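Local coordinates for protein ACDH-11, isoform b (Caenorhabditis elegans, PDB 4Y9J) that is a flavoprotein of the acyl-CoA dehydrogenase family that binds flavin-adenine dinucleotide and the ligand UCC in neighbouring pockets of a four-chain assembly, at residues I314-N319 with N450-D455; S186-T191 with I444-T449; H318-S323 with P400-Y405. One frame throughout, in Å; residues are numbered along the deposited sequence.

The three contacts gather round one molecule of UCC, which all of them touch. Contacts 1 and 3 share helix 304-338 and the residues H318 and N319; their centres are about 7 Å apart. The centre of contact 2 lies about 9 Å from that of contact 1 and about 13 Å from that of contact 3; this contact ties strand 186-189 to the loop before helix 449-461. Along the chain the segments run 186-191, 314-319 overlapping 318-323, 400-405, 444-449 and 450-455, which nests contact 3 inside the loop closed by contact 2. K403 NZ of contact 3 is bonded to W445 O and G447 O of contact 2, connecting the helical core to the ligand-binding loop.

Contact 1 (I314-N319 with N450-D455); sequences ITRIHN and NVLSLD. With UCC (S-{(3S,5R,9R)-1-[(2R,3S,4R,5R)-5-(6-amino-9H-purin-9-yl)-4-hydroxy-3-(phosphonooxy)tetrahydrofuran-2-yl]-3,5,9-trihydroxy-8,8-dimethyl-3,5-dioxido-10,14-dioxo-2,4,6-trioxa-11,15-diaza-3lambda~5~,5lambda~5~-diphosphaheptadecan-17-yl} undecanethioate), chain F.
R316, packed against L452, puts its NH2 between two oxygens of UCC, donating to OP1 at 2.7 Å and to OP2 at 3.0 Å; the N-H...O angles of 156° and 158° make both bonds fairly straight. OP1 sits at the edge of the guanidinium, in its plane, while a methyl of L452 takes one flat face: CD2 stands over the centre of the group, 3.3 Å from CZ. R316 is modelled in two conformers, and this geometry belongs to one of them. The chain, extended from CG to NE, carries the guanidinium across to L452, although the nearest CA atoms, those of R316 and L452, are 9.8 Å apart. NE makes a further, weak hydrogen bond to E446 O, which may help to hold the group's rotation. Helices 304-338 and 449-461 belong to the helical C-terminal part of the acyl-CoA dehydrogenase fold, and here they form a wall of the UCC pocket. D455 comes next along that wall. Its OD2 is 4.5 Å from R316 NH1, too far for a salt bridge, although the opposite charges may still attract; OD1 is engaged by salt bridges to R458 and R396. One turn earlier, V451 lays CG1 against UCC NP2 at 3.6 Å. At the acyl end mainly backbone atoms of 314-319 touch the chain, N319 CA lying 3.8 Å from UCC CA9. H318 turns its ring back along its own helix and donates from ND1 to I314 O at 3.2 Å, approaching from above the carbonyl plane; the same oxygen also accepts from H318 N. On the far side of helix 449-461, N450 ND2 is hydrogen-bonded to T357 OG1 of the second subunit.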
# COMPACT_ATOMS: atom_id res chain seq x y z
N ILE B 314 -3.50 2.94 37.86
CA ILE B 314 -2.64 3.99 37.30
C ILE B 314 -2.94 4.19 35.87
O ILE B 314 -2.97 5.34 35.44
CB ILE B 314 -1.10 3.67 37.48
CG1 ILE B 314 -0.71 3.82 38.93
CG2 ILE B 314 -0.20 4.56 36.61
CD1 ILE B 314 -0.69 5.25 39.44
N THR B 315 -3.20 3.10 35.12
CA THR B 315 -3.44 3.24 33.75
C THR B 315 -4.79 3.94 33.51
O THR B 315 -4.93 4.70 32.54
CB THR B 315 -3.42 1.91 32.89
OG1 THR B 315 -4.42 0.99 33.37
CG2 THR B 315 -2.02 1.23 32.90
N ARG B 316 -5.75 3.68 34.38
CA ARG B 316 -7.07 4.35 34.30
C ARG B 316 -6.94 5.89 34.51
O ARG B 316 -7.54 6.66 33.79
CB ARG B 316 -8.06 3.66 35.29
CG ARG B 316 -8.40 2.28 34.73
CD ARG B 316 -9.31 1.37 35.57
NE ARG B 316 -9.47 0.09 34.94
CZ ARG B 316 -9.98 -0.96 35.54
NH1 ARG B 316 -10.28 -0.89 36.79
NH2 ARG B 316 -10.13 -2.11 34.95
N ILE B 317 -6.06 6.36 35.39
CA ILE B 317 -5.77 7.82 35.49
C ILE B 317 -5.10 8.40 34.17
O ILE B 317 -5.43 9.49 33.67
CB ILE B 317 -4.89 8.13 36.68
CG1 ILE B 317 -5.67 7.78 37.99
CG2 ILE B 317 -4.40 9.58 36.67
CD1 ILE B 317 -4.98 8.19 39.24
N HIS B 318 -4.09 7.70 33.69
CA HIS B 318 -3.48 8.04 32.40
C HIS B 318 -4.54 8.06 31.30
O HIS B 318 -4.48 8.88 30.39
CB HIS B 318 -2.41 7.03 32.00
CG HIS B 318 -1.05 7.27 32.57
ND1 HIS B 318 -0.71 7.06 33.89
CD2 HIS B 318 0.09 7.65 31.97
CE1 HIS B 318 0.57 7.30 34.07
NE2 HIS B 318 1.07 7.67 32.92
N ASN B 319 -5.46 7.11 31.33
CA ASN B 319 -6.48 7.07 30.27
C ASN B 319 -7.37 8.32 30.37
O ASN B 319 -7.74 8.88 29.36
CB ASN B 319 -7.32 5.80 30.37
CG ASN B 319 -8.23 5.62 29.20
OD1 ASN B 319 -7.82 5.17 28.13
ND2 ASN B 319 -9.49 6.00 29.39
N ASN B 450 -19.39 0.68 31.33
CA ASN B 450 -20.21 -0.10 32.23
C ASN B 450 -19.42 -0.96 33.24
O ASN B 450 -19.82 -1.16 34.39
CB ASN B 450 -21.22 -0.91 31.42
CG ASN B 450 -22.35 -0.02 30.86
OD1 ASN B 450 -22.43 1.17 31.17
ND2 ASN B 450 -23.21 -0.58 30.03
N VAL B 451 -18.34 -1.51 32.76
CA VAL B 451 -17.53 -2.39 33.59
C VAL B 451 -16.93 -1.57 34.70
O VAL B 451 -16.87 -2.03 35.82
CB VAL B 451 -16.46 -3.13 32.72
CG1 VAL B 451 -15.32 -3.74 33.55
CG2 VAL B 451 -17.14 -4.18 31.84
N LEU B 452 -16.49 -0.36 34.40
CA LEU B 452 -16.01 0.53 35.46
C LEU B 452 -17.12 1.04 36.37
O LEU B 452 -16.89 1.33 37.58
CB LEU B 452 -15.18 1.68 34.91
CG LEU B 452 -13.86 1.24 34.28
CD1 LEU B 452 -13.04 2.45 33.87
CD2 LEU B 452 -13.01 0.36 35.17
N SER B 453 -18.31 1.22 35.82
CA SER B 453 -19.46 1.56 36.68
C SER B 453 -19.73 0.44 37.70
O SER B 453 -20.10 0.72 38.83
CB SER B 453 -20.71 1.87 35.84
OG SER B 453 -20.56 3.02 35.01
N LEU B 454 -19.50 -0.81 37.31
CA LEU B 454 -19.58 -1.91 38.21
C LEU B 454 -18.45 -1.90 39.26
O LEU B 454 -18.69 -2.33 40.40
CB LEU B 454 -19.56 -3.21 37.45
CG LEU B 454 -20.83 -3.44 36.65
CD1 LEU B 454 -20.69 -4.72 35.89
CD2 LEU B 454 -22.04 -3.54 37.52
N ASP B 455 -17.28 -1.38 38.91
CA ASP B 455 -16.17 -1.23 39.85
C ASP B 455 -16.54 -0.19 40.86
O ASP B 455 -16.22 -0.33 42.05
CB ASP B 455 -14.86 -0.86 39.16
CG ASP B 455 -13.66 -0.79 40.15
OD1 ASP B 455 -13.44 -1.79 40.88
OD2 ASP B 455 -12.92 0.25 40.22
OA1 UCC F . -6.74 -2.46 28.00
CA1 UCC F . -5.51 -2.64 28.37
CA2 UCC F . -4.25 -1.92 27.90
CA3 UCC F . -4.37 -0.61 27.17
CA4 UCC F . -3.28 0.42 27.64
CA5 UCC F . -3.96 1.57 28.39
CA6 UCC F . -3.40 2.89 28.01
CA7 UCC F . -4.06 4.03 28.75
CA8 UCC F . -3.16 5.10 28.29
CA9 UCC F . -3.69 6.35 27.82
C10 UCC F . -3.44 6.60 26.40
C11 UCC F . -4.86 6.65 25.85
S UCC F . -5.00 -3.80 29.47
CP1 UCC F . -6.45 -4.77 30.03
CP2 UCC F . -7.50 -3.99 30.75
NP1 UCC F . -8.49 -4.85 31.42
CP3 UCC F . -9.29 -4.29 32.33
OP1 UCC F . -9.34 -3.08 32.55
CP4 UCC F . -10.13 -5.22 33.17
CP5 UCC F . -11.59 -4.77 33.12
NP2 UCC F . -12.25 -5.62 34.11
CP6 UCC F . -12.27 -5.37 35.42
OP2 UCC F . -11.84 -4.34 35.92
CP8 UCC F . -12.99 -6.41 36.24
OP3 UCC F . -13.86 -5.73 37.20
CPB UCC F . -12.13 -7.27 37.15
CP7 UCC F . -11.02 -6.61 37.97
CP9 UCC F . -11.11 -7.86 36.08
CPA UCC F . -12.75 -8.65 37.49
O7 UCC F . -11.81 -9.40 38.30
P2 UCC F . -12.35 -10.61 39.23
O21 UCC F . -11.18 -11.29 39.93
O22 UCC F . -13.41 -11.36 38.40
O6 UCC F . -13.24 -9.76 40.29
P1 UCC F . -13.04 -9.60 41.87
O11 UCC F . -13.13 -10.93 42.61
O12 UCC F . -14.01 -8.51 42.20
O5' UCC F . -11.48 -9.01 41.90
C5' UCC F . -10.44 -9.76 42.58
C4' UCC F . -9.70 -8.89 43.61
C3' UCC F . -10.65 -8.38 44.69
O3' UCC F . -9.85 -8.27 45.85
P3 UCC F . -10.10 -9.15 47.13
O33 UCC F . -8.95 -8.76 48.02
O32 UCC F . -9.89 -10.57 46.67
O31 UCC F . -11.53 -8.75 47.59
C2' UCC F . -11.07 -6.98 44.26
O2' UCC F . -11.30 -6.05 45.32
O4' UCC F . -9.16 -7.72 42.96
C1' UCC F . -9.77 -6.58 43.55
N9 UCC F . -9.89 -5.50 42.55
C4 UCC F . -9.42 -4.28 42.76
N3 UCC F . -8.71 -3.68 43.75
C8 UCC F . -10.54 -5.58 41.36
N7 UCC F . -10.45 -4.38 40.75
C5 UCC F . -9.76 -3.54 41.56
C6 UCC F . -9.27 -2.13 41.49
N6 UCC F . -9.55 -1.39 40.39
N1 UCC F . -8.61 -1.63 42.58
C2 UCC F . -8.34 -2.39 43.66

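Contact 2 (S186-T191 with I444-T449); sequences SGQWMT and IWEGTT. With UCC (S-{(3S,5R,9R)-1-[(2R,3S,4R,5R)-5-(6-amino-9H-purin-9-yl)-4-hydroxy-3-(phosphonooxy)tetrahydrofuran-2-yl]-3,5,9-trihydroxy-8,8-dimethyl-3,5-dioxido-10,14-dioxo-2,4,6-trioxa-11,15-diaza-3lambda~5~,5lambda~5~-diphosphaheptadecan-17-yl} undecanethioate), chain F.
Q188 and E446 approach from opposite directions and set their flat ends against each other, the amide and carboxylate planes 26° apart. NE2 of Q188 donates to E446 OE1 at 3.2 Å, using the syn lone pair of that oxygen, with a bond that tilts moderately from the amide plane. The second pair of ends is closer still: Q188 OE1 and E446 OE2 are 2.6 Å apart. Q188 reaches this place on a side chain extended beyond CG, whereas that of E446 is bent at chi2 (-69°), bringing its carboxylate round to the strand. NE2 also makes a weak bond to M190 SD. This small, tight junction, burying 79 Å² in all, is the only direct meeting of the two segments. Away from it the segments draw apart, and UCC lies between them, touching both. The ligand sulfur, S, packs 3.3 Å from Q188 CD. Facing it across the ligand, E446 N donates to UCC OA1 at 3.1 Å, which fixes that oxygen beside the loop. W445 offers one ring face to the chain of UCC, CA3 lying over the rim of the indole at 3.3 Å from CE3, and meets C11 at its edge. Flavin-adenine dinucleotide is held by both segments, through Q188 O, M190 N and T191 OG1 on one and T448 OG1 on the other. Strand 186-189 pairs in parallel with strand 231-238 of the middle-domain sheet; M311 and L312 of helix 304-338 and M148 of helix 143-158 pack on Q188, while the loop 444-449 runs straight into helix 449-461, whose N-cap is T448.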
# COMPACT_ATOMS: atom_id res chain seq x y z
N SER B 186 7.02 -1.00 29.66
CA SER B 186 6.33 -2.24 29.96
C SER B 186 5.05 -2.37 29.17
O SER B 186 4.40 -1.37 28.87
CB SER B 186 6.00 -2.35 31.44
OG SER B 186 5.35 -3.58 31.81
N GLY B 187 4.65 -3.62 28.97
CA GLY B 187 3.27 -3.93 28.55
C GLY B 187 2.49 -4.62 29.64
O GLY B 187 2.99 -4.78 30.76
N GLN B 188 1.24 -4.94 29.35
CA GLN B 188 0.27 -5.45 30.32
C GLN B 188 -0.57 -6.40 29.46
O GLN B 188 -1.30 -5.95 28.58
CB GLN B 188 -0.58 -4.25 30.83
CG GLN B 188 -1.87 -4.57 31.68
CD GLN B 188 -2.79 -3.36 31.89
OE1 GLN B 188 -2.57 -2.28 31.32
NE2 GLN B 188 -3.88 -3.55 32.66
N TRP B 189 -0.48 -7.71 29.72
CA TRP B 189 -1.15 -8.73 28.85
C TRP B 189 -2.22 -9.52 29.62
O TRP B 189 -2.00 -10.61 30.14
CB TRP B 189 -0.15 -9.71 28.24
CG TRP B 189 1.00 -9.11 27.47
CD1 TRP B 189 1.12 -7.85 26.98
CD2 TRP B 189 2.20 -9.79 27.12
NE1 TRP B 189 2.34 -7.70 26.34
CE2 TRP B 189 3.02 -8.86 26.43
CE3 TRP B 189 2.67 -11.08 27.33
CZ2 TRP B 189 4.24 -9.20 25.93
CZ3 TRP B 189 3.89 -11.41 26.86
CH2 TRP B 189 4.67 -10.47 26.17
N MET B 190 -3.42 -8.96 29.66
CA MET B 190 -4.55 -9.53 30.34
C MET B 190 -5.60 -10.17 29.46
O MET B 190 -6.12 -11.30 29.75
CB MET B 190 -5.24 -8.45 31.18
CG MET B 190 -4.45 -8.14 32.43
SD MET B 190 -5.10 -6.76 33.43
CE MET B 190 -6.71 -7.39 33.91
N THR B 191 -5.95 -9.44 28.42
CA THR B 191 -7.07 -9.74 27.57
C THR B 191 -6.83 -10.98 26.74
O THR B 191 -5.79 -11.11 26.09
CB THR B 191 -7.48 -8.58 26.72
OG1 THR B 191 -7.80 -7.46 27.53
CG2 THR B 191 -8.66 -8.96 25.82
N ILE B 444 -13.10 2.39 25.95
CA ILE B 444 -13.11 0.94 25.68
C ILE B 444 -12.05 0.20 26.49
O ILE B 444 -12.36 -0.74 27.29
CB ILE B 444 -13.03 0.64 24.19
CG1 ILE B 444 -14.27 1.20 23.47
CG2 ILE B 444 -12.94 -0.87 23.96
CD1 ILE B 444 -14.19 1.11 21.94
N TRP B 445 -10.82 0.60 26.33
CA TRP B 445 -9.76 -0.13 27.00
C TRP B 445 -9.56 0.30 28.44
O TRP B 445 -10.07 1.32 28.85
CB TRP B 445 -8.45 -0.08 26.19
CG TRP B 445 -7.71 1.22 26.04
CD1 TRP B 445 -7.93 2.44 26.66
CD2 TRP B 445 -6.56 1.39 25.23
NE1 TRP B 445 -7.04 3.34 26.22
CE2 TRP B 445 -6.14 2.72 25.37
CE3 TRP B 445 -5.82 0.51 24.38
CZ2 TRP B 445 -5.01 3.23 24.68
CZ3 TRP B 445 -4.71 1.01 23.71
CH2 TRP B 445 -4.35 2.37 23.83
N GLU B 446 -8.86 -0.56 29.19
CA GLU B 446 -8.72 -0.45 30.63
C GLU B 446 -10.10 -0.35 31.31
O GLU B 446 -10.22 0.25 32.37
CB GLU B 446 -7.86 0.76 31.04
CG GLU B 446 -6.41 0.68 30.50
CD GLU B 446 -5.50 -0.41 31.14
OE1 GLU B 446 -5.91 -1.18 32.05
OE2 GLU B 446 -4.32 -0.49 30.70
N GLY B 447 -11.07 -1.04 30.71
CA GLY B 447 -12.40 -1.18 31.29
C GLY B 447 -13.42 -0.35 30.54
O GLY B 447 -13.28 0.86 30.43
N THR B 448 -14.49 -0.96 30.06
CA THR B 448 -15.53 -0.17 29.40
C THR B 448 -16.27 0.68 30.41
O THR B 448 -16.18 0.49 31.66
CB THR B 448 -16.51 -1.05 28.63
OG1 THR B 448 -17.38 -1.72 29.56
CG2 THR B 448 -15.78 -2.03 27.75
N THR B 449 -17.07 1.61 29.91
CA THR B 449 -17.89 2.49 30.75
C THR B 449 -18.71 1.73 31.80
O THR B 449 -18.63 2.02 33.00
CB THR B 449 -18.86 3.37 29.90
OG1 THR B 449 -18.12 3.95 28.81
CG2 THR B 449 -19.41 4.46 30.80
OA1 UCC F . -6.74 -2.46 28.00
CA1 UCC F . -5.51 -2.64 28.37
CA2 UCC F . -4.25 -1.92 27.90
CA3 UCC F . -4.37 -0.61 27.17
CA4 UCC F . -3.28 0.42 27.64
CA5 UCC F . -3.96 1.57 28.39
CA6 UCC F . -3.40 2.89 28.01
CA7 UCC F . -4.06 4.03 28.75
CA8 UCC F . -3.16 5.10 28.29
CA9 UCC F . -3.69 6.35 27.82
C10 UCC F . -3.44 6.60 26.40
C11 UCC F . -4.86 6.65 25.85
S UCC F . -5.00 -3.80 29.47
CP1 UCC F . -6.45 -4.77 30.03
CP2 UCC F . -7.50 -3.99 30.75
NP1 UCC F . -8.49 -4.85 31.42
CP3 UCC F . -9.29 -4.29 32.33
OP1 UCC F . -9.34 -3.08 32.55
CP4 UCC F . -10.13 -5.22 33.17
CP5 UCC F . -11.59 -4.77 33.12
NP2 UCC F . -12.25 -5.62 34.11
CP6 UCC F . -12.27 -5.37 35.42
OP2 UCC F . -11.84 -4.34 35.92
CP8 UCC F . -12.99 -6.41 36.24
OP3 UCC F . -13.86 -5.73 37.20
CPB UCC F . -12.13 -7.27 37.15
CP7 UCC F . -11.02 -6.61 37.97
CP9 UCC F . -11.11 -7.86 36.08
CPA UCC F . -12.75 -8.65 37.49
O7 UCC F . -11.81 -9.40 38.30
P2 UCC F . -12.35 -10.61 39.23
O21 UCC F . -11.18 -11.29 39.93
O22 UCC F . -13.41 -11.36 38.40
O6 UCC F . -13.24 -9.76 40.29
P1 UCC F . -13.04 -9.60 41.87
O11 UCC F . -13.13 -10.93 42.61
O12 UCC F . -14.01 -8.51 42.20
O5' UCC F . -11.48 -9.01 41.90
C5' UCC F . -10.44 -9.76 42.58
C4' UCC F . -9.70 -8.89 43.61
C3' UCC F . -10.65 -8.38 44.69
O3' UCC F . -9.85 -8.27 45.85
P3 UCC F . -10.10 -9.15 47.13
O33 UCC F . -8.95 -8.76 48.02
O32 UCC F . -9.89 -10.57 46.67
O31 UCC F . -11.53 -8.75 47.59
C2' UCC F . -11.07 -6.98 44.26
O2' UCC F . -11.30 -6.05 45.32
O4' UCC F . -9.16 -7.72 42.96
C1' UCC F . -9.77 -6.58 43.55
N9 UCC F . -9.89 -5.50 42.55
C4 UCC F . -9.42 -4.28 42.76
N3 UCC F . -8.71 -3.68 43.75
C8 UCC F . -10.54 -5.58 41.36
N7 UCC F . -10.45 -4.38 40.75
C5 UCC F . -9.76 -3.54 41.56
C6 UCC F . -9.27 -2.13 41.49
N6 UCC F . -9.55 -1.39 40.39
N1 UCC F . -8.61 -1.63 42.58
C2 UCC F . -8.34 -2.39 43.66

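Contact 3 (H318-S323 with P400-Y405); sequences HNAVAS and PVLKLY. With UCC (S-{(3S,5R,9R)-1-[(2R,3S,4R,5R)-5-(6-amino-9H-purin-9-yl)-4-hydroxy-3-(phosphonooxy)tetrahydrofuran-2-yl]-3,5,9-trihydroxy-8,8-dimethyl-3,5-dioxido-10,14-dioxo-2,4,6-trioxa-11,15-diaza-3lambda~5~,5lambda~5~-diphosphaheptadecan-17-yl} undecanethioate), chain F.
N319 meets K403 where helices 304-338 and 389-419 pack together inside the helical C-terminal domain of the acyl-CoA dehydrogenase fold. The axes of the segments 318-323 and 400-405 run in roughly the same direction, crossing at 33° with a closest approach of 8.5 Å. The N319 amide lies across the aliphatic part of the lysine, ND2 being 3.3 Å from K403 CE. Both polar ends are turned to the 442-447 region: ND2 is hydrogen-bonded to T442 O, and K403 NZ bonds to T442 O, W445 O and G447 O. The bend of the lysine at chi2 (-61°) lets its chain run past the asparagine to reach these carbonyls. A320 follows with the small side chain that allows close packing, its CA only 4.9 Å from that of K403. Its methyl touches L402, with CB 3.5 Å from CG; L402 in turn leans on L371 and A375 of helix 352-383. V321 points away from 400-405 and packs against helix 121-135. A322 faces UCC, placing CB 3.3 Å from C11 at the tip of the ligand chain. At S323 the gap between the helices holds a water: it is 3.0 Å from S323 OG, accepts a weak bond from N319 ND2, and donates to K403 O at 2.8 Å.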
# COMPACT_ATOMS: atom_id res chain seq x y z
N HIS B 318 -4.09 7.70 33.69
CA HIS B 318 -3.48 8.04 32.40
C HIS B 318 -4.54 8.06 31.30
O HIS B 318 -4.48 8.88 30.39
CB HIS B 318 -2.41 7.03 32.00
CG HIS B 318 -1.05 7.27 32.57
ND1 HIS B 318 -0.71 7.06 33.89
CD2 HIS B 318 0.09 7.65 31.97
CE1 HIS B 318 0.57 7.30 34.07
NE2 HIS B 318 1.07 7.67 32.92
N ASN B 319 -5.46 7.11 31.33
CA ASN B 319 -6.48 7.07 30.27
C ASN B 319 -7.37 8.32 30.37
O ASN B 319 -7.74 8.88 29.36
CB ASN B 319 -7.32 5.80 30.37
CG ASN B 319 -8.23 5.62 29.20
OD1 ASN B 319 -7.82 5.17 28.13
ND2 ASN B 319 -9.49 6.00 29.39
N ALA B 320 -7.68 8.77 31.57
CA ALA B 320 -8.43 9.99 31.73
C ALA B 320 -7.70 11.21 31.21
O ALA B 320 -8.29 12.14 30.66
CB ALA B 320 -8.85 10.17 33.19
N VAL B 321 -6.39 11.23 31.48
CA VAL B 321 -5.48 12.24 30.94
C VAL B 321 -5.62 12.33 29.40
O VAL B 321 -5.71 13.41 28.85
CB VAL B 321 -4.04 11.99 31.31
CG1 VAL B 321 -3.12 12.92 30.51
CG2 VAL B 321 -3.79 12.20 32.77
N ALA B 322 -5.66 11.18 28.75
CA ALA B 322 -5.76 11.07 27.31
C ALA B 322 -7.13 11.58 26.83
O ALA B 322 -7.17 12.38 25.91
CB ALA B 322 -5.59 9.65 26.88
N SER B 323 -8.21 11.17 27.49
CA SER B 323 -9.53 11.65 27.15
C SER B 323 -9.57 13.18 27.19
O SER B 323 -10.06 13.84 26.28
CB SER B 323 -10.57 11.07 28.11
OG SER B 323 -10.74 9.69 27.92
N PRO B 400 -12.07 5.02 39.13
CA PRO B 400 -12.95 4.53 38.06
C PRO B 400 -13.99 5.56 37.58
O PRO B 400 -14.34 5.54 36.38
CB PRO B 400 -13.65 3.34 38.72
CG PRO B 400 -13.59 3.62 40.22
CD PRO B 400 -12.22 4.23 40.36
N VAL B 401 -14.46 6.41 38.50
CA VAL B 401 -15.45 7.44 38.18
C VAL B 401 -14.84 8.39 37.15
O VAL B 401 -15.43 8.66 36.10
CB VAL B 401 -15.91 8.19 39.44
CG1 VAL B 401 -16.80 9.36 39.06
CG2 VAL B 401 -16.63 7.25 40.39
N LEU B 402 -13.63 8.87 37.43
CA LEU B 402 -12.90 9.73 36.47
C LEU B 402 -12.68 9.12 35.09
O LEU B 402 -13.03 9.72 34.05
CB LEU B 402 -11.58 10.13 37.06
CG LEU B 402 -10.61 10.87 36.18
CD1 LEU B 402 -11.13 12.22 35.77
CD2 LEU B 402 -9.27 11.03 36.88
N LYS B 403 -12.12 7.92 35.09
CA LYS B 403 -11.89 7.23 33.86
C LYS B 403 -13.18 7.08 33.06
O LYS B 403 -13.23 7.41 31.85
CB LYS B 403 -11.22 5.86 34.12
CG LYS B 403 -10.59 5.12 32.94
CD LYS B 403 -11.51 4.73 31.81
CE LYS B 403 -10.98 3.56 31.01
NZ LYS B 403 -11.76 3.20 29.83
N LEU B 404 -14.21 6.53 33.67
CA LEU B 404 -15.40 6.22 32.89
C LEU B 404 -16.10 7.49 32.46
O LEU B 404 -16.69 7.55 31.36
CB LEU B 404 -16.33 5.28 33.64
CG LEU B 404 -17.06 5.77 34.87
CD1 LEU B 404 -18.41 6.40 34.50
CD2 LEU B 404 -17.27 4.63 35.88
N TYR B 405 -16.07 8.52 33.27
CA TYR B 405 -16.80 9.73 32.93
C TYR B 405 -16.11 10.54 31.80
O TYR B 405 -16.76 10.88 30.77
CB TYR B 405 -17.08 10.60 34.17
CG TYR B 405 -18.14 11.69 33.87
CD1 TYR B 405 -19.47 11.34 33.70
CD2 TYR B 405 -17.79 13.01 33.71
CE1 TYR B 405 -20.43 12.30 33.44
CE2 TYR B 405 -18.72 13.97 33.45
CZ TYR B 405 -20.06 13.61 33.33
OH TYR B 405 -21.02 14.53 33.02
OA1 UCC F . -6.74 -2.46 28.00
CA1 UCC F . -5.51 -2.64 28.37
CA2 UCC F . -4.25 -1.92 27.90
CA3 UCC F . -4.37 -0.61 27.17
CA4 UCC F . -3.28 0.42 27.64
CA5 UCC F . -3.96 1.57 28.39
CA6 UCC F . -3.40 2.89 28.01
CA7 UCC F . -4.06 4.03 28.75
CA8 UCC F . -3.16 5.10 28.29
CA9 UCC F . -3.69 6.35 27.82
C10 UCC F . -3.44 6.60 26.40
C11 UCC F . -4.86 6.65 25.85
S UCC F . -5.00 -3.80 29.47
CP1 UCC F . -6.45 -4.77 30.03
CP2 UCC F . -7.50 -3.99 30.75
NP1 UCC F . -8.49 -4.85 31.42
CP3 UCC F . -9.29 -4.29 32.33
OP1 UCC F . -9.34 -3.08 32.55
CP4 UCC F . -10.13 -5.22 33.17
CP5 UCC F . -11.59 -4.77 33.12
NP2 UCC F . -12.25 -5.62 34.11
CP6 UCC F . -12.27 -5.37 35.42
OP2 UCC F . -11.84 -4.34 35.92
CP8 UCC F . -12.99 -6.41 36.24
OP3 UCC F . -13.86 -5.73 37.20
CPB UCC F . -12.13 -7.27 37.15
CP7 UCC F . -11.02 -6.61 37.97
CP9 UCC F . -11.11 -7.86 36.08
CPA UCC F . -12.75 -8.65 37.49
O7 UCC F . -11.81 -9.40 38.30
P2 UCC F . -12.35 -10.61 39.23
O21 UCC F . -11.18 -11.29 39.93
O22 UCC F . -13.41 -11.36 38.40
O6 UCC F . -13.24 -9.76 40.29
P1 UCC F . -13.04 -9.60 41.87
O11 UCC F . -13.13 -10.93 42.61
O12 UCC F . -14.01 -8.51 42.20
O5' UCC F . -11.48 -9.01 41.90
C5' UCC F . -10.44 -9.76 42.58
C4' UCC F . -9.70 -8.89 43.61
C3' UCC F . -10.65 -8.38 44.69
O3' UCC F . -9.85 -8.27 45.85
P3 UCC F . -10.10 -9.15 47.13
O33 UCC F . -8.95 -8.76 48.02
O32 UCC F . -9.89 -10.57 46.67
O31 UCC F . -11.53 -8.75 47.59
C2' UCC F . -11.07 -6.98 44.26
O2' UCC F . -11.30 -6.05 45.32
O4' UCC F . -9.16 -7.72 42.96
C1' UCC F . -9.77 -6.58 43.55
N9 UCC F . -9.89 -5.50 42.55
C4 UCC F . -9.42 -4.28 42.76
N3 UCC F . -8.71 -3.68 43.75
C8 UCC F . -10.54 -5.58 41.36
N7 UCC F . -10.45 -4.38 40.75
C5 UCC F . -9.76 -3.54 41.56
C6 UCC F . -9.27 -2.13 41.49
N6 UCC F . -9.55 -1.39 40.39
N1 UCC F . -8.61 -1.63 42.58
C2 UCC F . -8.34 -2.39 43.66
O HOH W 1 -10.93 8.18 30.50